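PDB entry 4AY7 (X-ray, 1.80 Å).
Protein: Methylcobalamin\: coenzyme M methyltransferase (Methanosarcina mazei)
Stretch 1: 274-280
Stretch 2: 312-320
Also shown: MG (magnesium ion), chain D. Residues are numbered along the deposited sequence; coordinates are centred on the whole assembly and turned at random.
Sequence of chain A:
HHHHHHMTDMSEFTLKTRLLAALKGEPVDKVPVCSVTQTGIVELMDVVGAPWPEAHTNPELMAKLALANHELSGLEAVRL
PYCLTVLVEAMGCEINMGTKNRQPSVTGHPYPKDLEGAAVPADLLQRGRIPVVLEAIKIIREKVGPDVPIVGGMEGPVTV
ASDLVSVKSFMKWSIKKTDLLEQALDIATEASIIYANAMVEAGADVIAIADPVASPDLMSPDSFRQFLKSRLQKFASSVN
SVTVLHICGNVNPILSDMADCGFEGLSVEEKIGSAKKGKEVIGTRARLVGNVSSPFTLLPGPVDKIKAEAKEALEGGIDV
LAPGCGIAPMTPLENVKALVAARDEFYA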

ATOM      1  N   SER A 274      -0.207 -14.277 -14.472  1.00 22.90           N
ATOM      2  CA  SER A 274       0.777 -13.451 -15.109  1.00 21.81           C
ATOM      3  C   SER A 274       0.352 -12.001 -15.214  1.00 20.48           C
ATOM      4  O   SER A 274      -0.825 -11.671 -15.198  1.00 20.90           O
ATOM      5  CB  SER A 274       0.988 -13.985 -16.514  1.00 22.28           C
ATOM      6  OG  SER A 274      -0.185 -13.766 -17.325  1.00 21.27           O
ATOM      7  N   ALA A 275       1.312 -11.123 -15.323  1.00 20.33           N
ATOM      8  CA  ALA A 275       0.977  -9.745 -15.605  1.00 20.58           C
ATOM      9  C   ALA A 275       0.139  -9.642 -16.938  1.00 21.59           C
ATOM     10  O   ALA A 275      -0.856  -8.876 -17.025  1.00 21.01           O
ATOM     11  CB  ALA A 275       2.266  -8.921 -15.711  1.00 20.54           C
ATOM     12  N   LYS A 276       0.499 -10.428 -17.943  1.00 22.73           N
ATOM     13  CA  LYS A 276      -0.189 -10.426 -19.206  1.00 24.76           C
ATOM     14  C   LYS A 276      -1.683 -10.733 -18.995  1.00 24.37           C
ATOM     15  O   LYS A 276      -2.548 -10.026 -19.545  1.00 23.51           O
ATOM     16  CB  LYS A 276       0.487 -11.415 -20.151  1.00 27.67           C
ATOM     17  CG  LYS A 276      -0.166 -11.487 -21.547  1.00 31.01           C
ATOM     18  CD  LYS A 276       0.249 -12.777 -22.247  1.00 33.81           C
ATOM     19  CE  LYS A 276      -0.760 -13.221 -23.324  1.00 38.84           C
ATOM     20  NZ  LYS A 276      -1.621 -14.391 -22.902  1.00 43.49           N
ATOM     21  N   LYS A 277      -1.969 -11.677 -18.098  1.00 24.32           N
ATOM     22  CA  LYS A 277      -3.312 -12.084 -17.893  1.00 26.32           C
ATOM     23  C   LYS A 277      -4.048 -10.940 -17.145  1.00 23.87           C
ATOM     24  O   LYS A 277      -5.200 -10.514 -17.522  1.00 22.73           O
ATOM     25  CB  LYS A 277      -3.374 -13.391 -17.128  1.00 29.12           C
ATOM     26  CG  LYS A 277      -4.784 -13.765 -16.731  1.00 32.75           C
ATOM     27  CD  LYS A 277      -4.831 -14.984 -15.802  1.00 38.74           C
ATOM     28  CE  LYS A 277      -6.138 -15.771 -16.086  1.00 43.48           C
ATOM     29  NZ  LYS A 277      -6.657 -16.654 -14.995  1.00 46.53           N
ATOM     30  N   GLY A 278      -3.406 -10.424 -16.098  1.00 22.69           N
ATOM     31  CA  GLY A 278      -3.990  -9.301 -15.380  1.00 22.53           C
ATOM     32  C   GLY A 278      -4.329  -8.122 -16.294  1.00 23.06           C
ATOM     33  O   GLY A 278      -5.412  -7.482 -16.148  1.00 23.00           O
ATOM     34  N   LYS A 279      -3.419  -7.809 -17.231  1.00 22.46           N
ATOM     35  CA  LYS A 279      -3.625  -6.665 -18.162  1.00 23.14           C
ATOM     36  C   LYS A 279      -4.817  -6.925 -19.057  1.00 23.38           C
ATOM     37  O   LYS A 279      -5.545  -5.992 -19.419  1.00 24.05           O
ATOM     38  CB  LYS A 279      -2.351  -6.319 -18.964  1.00 23.61           C
ATOM     39  CG  LYS A 279      -1.214  -5.776 -18.119  1.00 24.14           C
ATOM     40  CD  LYS A 279      -1.417  -4.302 -17.691  1.00 24.82           C
ATOM     41  CE  LYS A 279      -1.169  -3.425 -18.913  1.00 24.24           C
ATOM     42  NZ  LYS A 279      -1.387  -2.013 -18.609  1.00 25.59           N
ATOM     43  N   GLU A 280      -5.040  -8.188 -19.427  1.00 24.31           N
ATOM     44  CA  GLU A 280      -6.185  -8.554 -20.260  1.00 26.42           C
ATOM     45  C   GLU A 280      -7.504  -8.300 -19.539  1.00 24.42           C
ATOM     46  O   GLU A 280      -8.458  -7.804 -20.145  1.00 23.88           O
ATOM     47  CB  GLU A 280      -6.158 -10.012 -20.741  1.00 30.98           C
ATOM     48  CG  GLU A 280      -5.152 -10.320 -21.886  1.00 38.14           C
ATOM     49  CD  GLU A 280      -5.201 -11.805 -22.353  1.00 45.74           C
ATOM     50  OE1 GLU A 280      -6.286 -12.450 -22.146  1.00 53.21           O
ATOM     51  OE2 GLU A 280      -4.178 -12.337 -22.912  1.00 51.54           O
ATOM     52  N   GLU A 312       9.844 -11.387 -17.017  1.00 23.88           N
ATOM     53  CA  GLU A 312       8.527 -11.846 -17.377  1.00 25.41           C
ATOM     54  C   GLU A 312       7.374 -10.800 -17.162  1.00 23.30           C
ATOM     55  O   GLU A 312       6.549 -10.640 -18.039  1.00 23.97           O
ATOM     56  CB  GLU A 312       8.196 -13.162 -16.693  1.00 28.66           C
ATOM     57  CG  GLU A 312       6.947 -13.763 -17.256  1.00 33.47           C
ATOM     58  CD  GLU A 312       6.809 -15.261 -17.036  1.00 42.09           C
ATOM     59  OE1 GLU A 312       7.821 -15.960 -16.684  1.00 44.48           O
ATOM     60  OE2 GLU A 312       5.633 -15.733 -17.263  1.00 51.37           O
ATOM     61  N   ALA A 313       7.288 -10.146 -16.003  1.00 20.56           N
ATOM     62  CA  ALA A 313       6.351  -9.073 -15.800  1.00 19.67           C
ATOM     63  C   ALA A 313       6.520  -7.895 -16.770  1.00 19.34           C
ATOM     64  O   ALA A 313       5.530  -7.390 -17.355  1.00 19.24           O
ATOM     65  CB  ALA A 313       6.406  -8.602 -14.350  1.00 18.39           C
ATOM     66  N   LEU A 314       7.764  -7.502 -17.027  1.00 19.61           N
ATOM     67  CA  LEU A 314       8.021  -6.455 -17.985  1.00 20.31           C
ATOM     68  C   LEU A 314       7.537  -6.844 -19.384  1.00 20.81           C
ATOM     69  O   LEU A 314       6.868  -6.039 -20.037  1.00 20.75           O
ATOM     70  CB  LEU A 314       9.511  -6.074 -18.025  1.00 20.32           C
ATOM     71  CG  LEU A 314      10.023  -5.439 -16.720  1.00 20.36           C
ATOM     72  CD1 LEU A 314      11.568  -5.411 -16.695  1.00 20.31           C
ATOM     73  CD2 LEU A 314       9.451  -4.039 -16.698  1.00 20.04           C
ATOM     74  N   GLU A 315       7.844  -8.064 -19.808  1.00 22.43           N
ATOM     75  CA  GLU A 315       7.419  -8.541 -21.135  1.00 24.08           C
ATOM     76  C   GLU A 315       5.899  -8.633 -21.259  1.00 22.28           C
ATOM     77  O   GLU A 315       5.318  -8.392 -22.346  1.00 21.99           O
ATOM     78  CB  GLU A 315       8.063  -9.908 -21.394  1.00 26.96           C
ATOM     79  CG  GLU A 315       9.550  -9.751 -21.570  1.00 30.81           C
ATOM     80  CD  GLU A 315      10.195 -11.060 -21.901  1.00 37.28           C
ATOM     81  OE1 GLU A 315       9.595 -12.082 -21.423  1.00 42.39           O
ATOM     82  OE2 GLU A 315      11.267 -11.025 -22.559  1.00 38.56           O
ATOM     83  N   GLY A 316       5.277  -8.873 -20.113  1.00 20.54           N
ATOM     84  CA  GLY A 316       3.862  -9.061 -19.941  1.00 19.82           C
ATOM     85  C   GLY A 316       3.121  -7.764 -19.891  1.00 19.15           C
ATOM     86  O   GLY A 316       1.874  -7.758 -19.855  1.00 19.34           O
ATOM     87  N   GLY A 317       3.849  -6.667 -19.836  1.00 18.85           N
ATOM     88  CA  GLY A 317       3.263  -5.337 -19.854  1.00 19.05           C
ATOM     89  C   GLY A 317       2.956  -4.625 -18.542  1.00 19.15           C
ATOM     90  O   GLY A 317       2.162  -3.656 -18.517  1.00 19.17           O
ATOM     91  N   ILE A 318       3.540  -5.097 -17.427  1.00 18.56           N
ATOM     92  CA  ILE A 318       3.417  -4.395 -16.165  1.00 18.10           C
ATOM     93  C   ILE A 318       3.740  -2.928 -16.340  1.00 18.02           C
ATOM     94  O   ILE A 318       4.602  -2.569 -17.143  1.00 18.43           O
ATOM     95  CB  ILE A 318       4.342  -5.050 -15.107  1.00 18.27           C
ATOM     96  CG1 ILE A 318       3.733  -4.877 -13.741  1.00 18.81           C
ATOM     97  CG2 ILE A 318       5.801  -4.502 -15.152  1.00 18.42           C
ATOM     98  CD1 ILE A 318       2.557  -5.833 -13.456  1.00 18.76           C
ATOM     99  N   ASP A 319       2.992  -2.065 -15.663  1.00 17.67           N
ATOM    100  CA  ASP A 319       3.153  -0.654 -15.793  1.00 18.23           C
ATOM    101  C   ASP A 319       4.179  -0.053 -14.876  1.00 17.68           C
ATOM    102  O   ASP A 319       4.817   0.959 -15.198  1.00 17.72           O
ATOM    103  CB  ASP A 319       1.800   0.006 -15.668  1.00 19.21           C
ATOM    104  CG  ASP A 319       0.829  -0.509 -16.705  1.00 20.12           C
ATOM    105  OD1 ASP A 319       1.092  -0.220 -17.880  1.00 21.04           O
ATOM    106  OD2 ASP A 319      -0.112  -1.275 -16.416  1.00 19.74           O
ATOM    107  N   VAL A 320       4.261  -0.607 -13.689  1.00 17.82           N
ATOM    108  CA  VAL A 320       5.220  -0.250 -12.652  1.00 17.44           C
ATOM    109  C   VAL A 320       5.760  -1.560 -12.056  1.00 17.82           C
ATOM    110  O   VAL A 320       4.970  -2.386 -11.543  1.00 17.90           O
ATOM    111  CB  VAL A 320       4.628   0.587 -11.515  1.00 17.19           C
ATOM    112  CG1 VAL A 320       5.649   0.702 -10.363  1.00 16.78           C
ATOM    113  CG2 VAL A 320       4.161   1.997 -12.019  1.00 17.03           C
TER
HETATM  114 MG    MG D 600       1.332   0.037 -20.042  1.00 44.28          MG
HETATM  115  O   HOH W   1       3.220 -11.589 -17.988  1.00 23.21           O
HETATM  116  O   HOH W   2       2.055  -1.804 -20.701  1.00 26.72           O
HETATM  117  O   HOH W   3       3.002   1.183 -19.948  1.00 44.84           O

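The first turns of a helix, 275-280, pack against the place where a second helix gives way to loop. The backbones come closest at K276 and G316, whose CA atoms lie 4.3 Å apart. The contact is small, burying 305 Å² over both sides.

S274 caps the first helix. K277 N donates to S274 OG at 2.9 Å, the capping bond, and weakly to S274 O at 3.1 Å. K276 N donates to water 1 at 3.0 Å. The same water makes a weak bond to E312 O at 3.5 Å and so bridges the stretches.

The second helix closes with a Schellman motif. I318 N donates to A313 O at 3.0 Å, and G317 N to L314 O at 3.1 Å. G317 has positive phi; a CB there would jam against the carbonyl O of G316. G316 lets the backbones approach, since a CB would sit 3.2 Å from K276 N and 3.4 Å from A275 CB. G316 O receives a CA-H...O contact from K276 CA at 3.4 Å.

A275 points toward the second stretch and supplies the apolar part. Its CB lies 3.8 Å from I318 CD1 and 4.4 Å from A313 CB.

K279 makes the direct polar link. Its chain passes G317, with CE 3.4 Å from G317 O, and ends in a salt bridge to D319. K279 NZ donates to D319 OD2 at 2.6 Å and weakly to D319 OD1 at 3.1 Å. D319 OD2 also has a hydrogen bond elsewhere in the structure. D319 OD1 binds the magnesium ion at 2.2 Å, so the carboxylate's negative charge faces both cations. Water 2, 2.1 Å from MG, donates to G317 O at 2.9 Å, which satisfies that carbonyl.

K276 NZ turns to its own helix, with a weak salt-bridge hydrogen bond to E280 OE2 at 3.3 Å.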